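Local structure of putative uncharacterized protein PH0242 (3VU1) at residues I258-N263 and G275-R280; L295-L300 and V329-A334. The protein is an oligosaccharyltransferase AglB protein of an archaeon, here as its beta-rich C-terminal globular domain. One frame throughout, in Å; residues are numbered along the deposited sequence.

Contact 1: residues I258-N263 and G275-R280; sequences IEDFIN and GKHTLR
His-277 presents the ND1 corner of its imidazole to Asp-260, and a single N-H serves both oxygens of the carboxylate. ND1 of His-277 lies 2.8 Å from OD2 and 2.9 Å from OD1 of Asp-260, and the bond to OD1 is the straighter, with 161° at the hydrogen. Each oxygen is met on its syn side and lies close to the ring plane, although ring and carboxylate planes are turned 36° apart. Asp-260 CG stands anti to its backbone N (chi1 -158°), the turn that starts the side chain toward the imidazole. NE2 of the same ring bonds the carbonyl O of Ser-273; acceptors at both nitrogens are consistent with a protonated, positively charged ring. One residue on, O of Thr-278 takes the N-H of Phe-261, with N 2.9 Å from O. CB of Thr-278 packs 4.1 Å from CB of Phe-261. Leu-279 forms a non-hydrogen-bonded pair with Asp-260 and shares its face of the sheet; its CD2 touches CG2 of Ile-258 at 4.1 Å. At the end of the segment, Arg-280 forms a hydrogen-bonded antiparallel pair with Glu-259: N of Glu-259 bonds O of Arg-280, and N of Arg-280 bonds O of Glu-259, each at 2.9 Å. On this other face their side chains run side by side. The Arg-280 chain bends at chi3, and NH1 reaches OE2 of Glu-259 at 2.7 Å in a bent salt bridge, each atom standing out of the other group's plane. Tyr-282 OH bonds both charged partners, and Trp-266 forms a cation-pi contact with Arg-280. The segments lie on strands 253-262 and 275-285, the middle pair of a four-stranded antiparallel sheet, with 265-268 beside the former and 325-331 beside the latter.

Contact 2: residues L295-L300 and V329-A334; sequences LYVYAL and VTLPTA
Val-297 sets CG1 anti to its backbone N (chi1 178°), which carries that methyl to Leu-331; in Leu-331 chi1 of -50° places CG anti to the carbonyl carbon, and from there the CD2 branch reaches Val-297. CG1 of Val-297 and CD2 of Leu-331, the branches that touch, are 3.9 Å apart, and the side chains cross at about a right angle. Two residues along the same strand, Ala-299 points its CB at residues 332-334. Here the CB of Ala-299 is shared by two partners: CG of the Pro-332 ring lies 3.7 Å from it, and CB of Ala-334 3.9 Å. The Ala-334 methyl also rests 3.8 Å from the carbonyl O of Leu-300, a van der Waals neighbour of the backbone. Leu-300 and Ala-334 are the closest pair along the backbones, with CA atoms 5.7 Å apart, whereas the side chain of Leu-300 points away. The backbones come nearer at this end, consistent with the small side chains there, and are wider apart where the larger valine and leucine meet. The touching parts run nearly parallel, their end-to-end directions 17° apart, yet they form no beta ladder: the side-chain contacts are apolar. The contact joins strand 293-301 to the end of strand 325-331 and the loop beyond it. The two strands belong to different sheets. Strand 293-301 lies between its antiparallel neighbours 304-314 and 336-356; from the latter, Tyr-337 packs against both Val-297 and Leu-331, and its OH bonds the carbonyl O of Pro-332. Strand 325-331 is an outermost strand of its own antiparallel sheet, with 275-285 beside it.

The two contacts follow one another along the chain, contact 1 closing before contact 2 opens, and their centres are about 13 Å apart within the Peripheral 1 domain. Strands 275-285 and 325-331 link them as neighbours: Gly-275 N and Leu-331 O, like His-277 N and Val-329 O, are 2.9 Å apart in probable hydrogen bonds. Contact 1 pairs strands within the four-stranded sheet, whereas contact 2 packs the end of that sheet's edge strand and the residues after it against strand 293-301 of the larger one, so strand 325-331 connects the two sheets by packing. Strand 275-285 runs on to Ala-285, one of the residues at the calcium ion.

Contact 1: residues I258-N263 and G275-R280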
# COMPACT_ATOMS: atom_id res chain seq x y z
N ILE A 258 -9.24 1.42 18.39
CA ILE A 258 -10.15 2.34 19.07
C ILE A 258 -10.21 1.95 20.56
O ILE A 258 -10.28 0.74 20.90
CB ILE A 258 -11.57 2.23 18.53
CG1 ILE A 258 -11.59 2.49 17.03
CG2 ILE A 258 -12.51 3.17 19.29
CD1 ILE A 258 -13.00 2.60 16.46
N GLU A 259 -10.16 2.94 21.45
CA GLU A 259 -10.43 2.67 22.89
C GLU A 259 -11.67 3.41 23.39
O GLU A 259 -11.89 4.56 23.06
CB GLU A 259 -9.23 3.01 23.76
CG GLU A 259 -8.14 1.96 23.76
CD GLU A 259 -6.82 2.48 24.32
OE1 GLU A 259 -6.06 1.66 24.88
OE2 GLU A 259 -6.52 3.69 24.23
N ASP A 260 -12.51 2.71 24.13
CA ASP A 260 -13.71 3.32 24.73
C ASP A 260 -13.34 3.64 26.19
O ASP A 260 -12.70 2.80 26.86
CB ASP A 260 -14.87 2.32 24.68
CG ASP A 260 -16.24 2.96 24.77
OD1 ASP A 260 -16.33 4.21 24.77
OD2 ASP A 260 -17.25 2.19 24.81
N PHE A 261 -13.69 4.83 26.65
CA PHE A 261 -13.47 5.14 28.05
C PHE A 261 -14.64 4.63 28.92
O PHE A 261 -15.69 5.22 28.94
CB PHE A 261 -13.23 6.65 28.25
CG PHE A 261 -12.62 6.97 29.59
CD1 PHE A 261 -13.32 7.76 30.53
CD2 PHE A 261 -11.36 6.45 29.95
CE1 PHE A 261 -12.75 8.05 31.76
CE2 PHE A 261 -10.80 6.74 31.20
CZ PHE A 261 -11.50 7.54 32.10
N ILE A 262 -14.45 3.51 29.61
CA ILE A 262 -15.56 2.76 30.22
C ILE A 262 -15.37 2.70 31.74
O ILE A 262 -14.37 2.13 32.23
CB ILE A 262 -15.65 1.31 29.65
CG1 ILE A 262 -15.89 1.35 28.13
CG2 ILE A 262 -16.68 0.46 30.40
CD1 ILE A 262 -15.65 0.03 27.41
N ASN A 263 -16.33 3.27 32.48
CA ASN A 263 -16.33 3.20 33.92
C ASN A 263 -14.94 3.51 34.45
O ASN A 263 -14.44 2.82 35.34
CB ASN A 263 -16.78 1.81 34.40
CG ASN A 263 -18.26 1.55 34.14
OD1 ASN A 263 -19.10 2.48 34.19
ND2 ASN A 263 -18.61 0.30 33.85
N GLY A 275 -25.44 5.31 21.96
CA GLY A 275 -25.29 6.06 23.20
C GLY A 275 -23.99 6.86 23.18
O GLY A 275 -23.24 6.82 22.19
N LYS A 276 -23.71 7.56 24.29
CA LYS A 276 -22.50 8.39 24.42
C LYS A 276 -21.23 7.58 24.58
O LYS A 276 -21.21 6.56 25.27
CB LYS A 276 -22.60 9.40 25.57
CG LYS A 276 -23.56 10.52 25.25
CD LYS A 276 -23.72 11.54 26.36
CE LYS A 276 -24.91 12.45 26.02
NZ LYS A 276 -24.91 13.71 26.82
N HIS A 277 -20.16 8.03 23.94
CA HIS A 277 -18.86 7.42 24.13
C HIS A 277 -17.79 8.46 24.14
O HIS A 277 -17.90 9.52 23.51
CB HIS A 277 -18.56 6.45 22.99
CG HIS A 277 -19.41 5.20 22.97
ND1 HIS A 277 -19.01 4.04 23.57
CD2 HIS A 277 -20.65 4.93 22.36
CE1 HIS A 277 -19.95 3.07 23.34
NE2 HIS A 277 -20.95 3.62 22.60
N THR A 278 -16.72 8.16 24.85
CA THR A 278 -15.51 8.91 24.68
C THR A 278 -14.50 7.93 24.12
O THR A 278 -14.24 6.88 24.72
CB THR A 278 -15.06 9.55 26.00
OG1 THR A 278 -15.92 10.66 26.26
CG2 THR A 278 -13.64 10.10 25.90
N LEU A 279 -13.97 8.26 22.96
CA LEU A 279 -13.15 7.33 22.19
C LEU A 279 -11.77 7.91 21.96
O LEU A 279 -11.61 9.14 21.78
CB LEU A 279 -13.82 7.04 20.84
CG LEU A 279 -15.25 6.50 20.84
CD1 LEU A 279 -15.77 6.47 19.42
CD2 LEU A 279 -15.31 5.12 21.48
N ARG A 280 -10.78 7.04 22.00
CA ARG A 280 -9.44 7.38 21.59
C ARG A 280 -9.18 6.66 20.28
O ARG A 280 -9.16 5.42 20.26
CB ARG A 280 -8.41 6.98 22.65
CG ARG A 280 -7.06 7.66 22.43
CD ARG A 280 -5.95 7.00 23.22
NE ARG A 280 -5.80 7.60 24.54
CZ ARG A 280 -5.49 6.93 25.64
NH1 ARG A 280 -5.32 5.61 25.65
NH2 ARG A 280 -5.38 7.59 26.77

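Contact 2: residues L295-L300 and V329-A334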
# COMPACT_ATOMS: atom_id res chain seq x y z
N LEU A 295 -13.33 15.14 10.92
CA LEU A 295 -13.73 13.77 11.26
C LEU A 295 -15.25 13.59 11.34
O LEU A 295 -15.96 14.43 11.92
CB LEU A 295 -13.11 13.35 12.57
CG LEU A 295 -11.61 13.57 12.66
CD1 LEU A 295 -11.10 13.26 14.06
CD2 LEU A 295 -10.91 12.70 11.63
N TYR A 296 -15.76 12.50 10.75
CA TYR A 296 -17.17 12.17 10.90
C TYR A 296 -17.39 10.75 11.33
O TYR A 296 -16.48 9.91 11.27
CB TYR A 296 -17.92 12.34 9.61
CG TYR A 296 -17.85 13.71 9.04
CD1 TYR A 296 -16.81 14.07 8.18
CD2 TYR A 296 -18.84 14.66 9.32
CE1 TYR A 296 -16.76 15.33 7.62
CE2 TYR A 296 -18.80 15.93 8.76
CZ TYR A 296 -17.76 16.25 7.91
OH TYR A 296 -17.69 17.50 7.36
N VAL A 297 -18.60 10.49 11.79
CA VAL A 297 -19.12 9.14 11.91
C VAL A 297 -20.40 9.09 11.07
O VAL A 297 -21.29 9.96 11.19
CB VAL A 297 -19.35 8.74 13.38
CG1 VAL A 297 -19.94 7.34 13.48
CG2 VAL A 297 -18.04 8.76 14.16
N TYR A 298 -20.47 8.12 10.16
CA TYR A 298 -21.68 7.88 9.39
C TYR A 298 -22.34 6.63 9.97
O TYR A 298 -21.74 5.55 9.95
CB TYR A 298 -21.37 7.62 7.91
CG TYR A 298 -20.82 8.79 7.09
CD1 TYR A 298 -20.55 10.02 7.67
CD2 TYR A 298 -20.54 8.63 5.72
CE1 TYR A 298 -20.04 11.08 6.92
CE2 TYR A 298 -20.03 9.68 4.97
CZ TYR A 298 -19.78 10.91 5.57
OH TYR A 298 -19.26 11.98 4.85
N ALA A 299 -23.56 6.78 10.48
CA ALA A 299 -24.36 5.62 10.89
C ALA A 299 -24.97 4.99 9.66
O ALA A 299 -25.51 5.68 8.80
CB ALA A 299 -25.46 6.03 11.86
N LEU A 300 -24.90 3.67 9.58
CA LEU A 300 -25.38 2.96 8.42
C LEU A 300 -26.26 1.79 8.75
O LEU A 300 -25.92 0.97 9.61
CB LEU A 300 -24.20 2.44 7.57
CG LEU A 300 -23.50 3.38 6.59
CD1 LEU A 300 -22.31 4.00 7.28
CD2 LEU A 300 -23.05 2.60 5.37
N VAL A 329 -18.85 11.30 21.17
CA VAL A 329 -19.87 11.10 20.16
C VAL A 329 -21.12 10.42 20.72
O VAL A 329 -21.03 9.53 21.57
CB VAL A 329 -19.30 10.33 18.94
CG1 VAL A 329 -18.84 8.90 19.31
CG2 VAL A 329 -20.28 10.32 17.77
N THR A 330 -22.28 10.85 20.26
CA THR A 330 -23.49 10.12 20.54
C THR A 330 -23.86 9.34 19.28
O THR A 330 -24.31 9.94 18.29
CB THR A 330 -24.66 11.04 20.95
OG1 THR A 330 -24.23 11.92 22.01
CG2 THR A 330 -25.84 10.20 21.42
N LEU A 331 -23.67 8.03 19.33
CA LEU A 331 -24.01 7.16 18.20
C LEU A 331 -25.47 6.72 18.23
O LEU A 331 -25.89 6.05 19.16
CB LEU A 331 -23.12 5.91 18.23
CG LEU A 331 -21.61 6.09 18.37
CD1 LEU A 331 -20.98 4.72 18.48
CD2 LEU A 331 -21.03 6.84 17.19
N PRO A 332 -26.24 7.04 17.17
CA PRO A 332 -27.61 6.54 17.11
C PRO A 332 -27.59 5.06 16.85
O PRO A 332 -26.56 4.52 16.47
CB PRO A 332 -28.17 7.23 15.87
CG PRO A 332 -26.99 7.42 14.98
CD PRO A 332 -25.83 7.68 15.90
N THR A 333 -28.74 4.42 17.05
CA THR A 333 -28.87 2.99 16.77
C THR A 333 -28.76 2.80 15.25
O THR A 333 -29.27 3.62 14.49
CB THR A 333 -30.23 2.44 17.28
OG1 THR A 333 -31.25 3.17 16.61
CG2 THR A 333 -30.44 2.68 18.78
N ALA A 334 -28.09 1.74 14.81
CA ALA A 334 -27.78 1.50 13.40
C ALA A 334 -27.02 0.20 13.32
O ALA A 334 -26.56 -0.30 14.34
CB ALA A 334 -26.91 2.60 12.84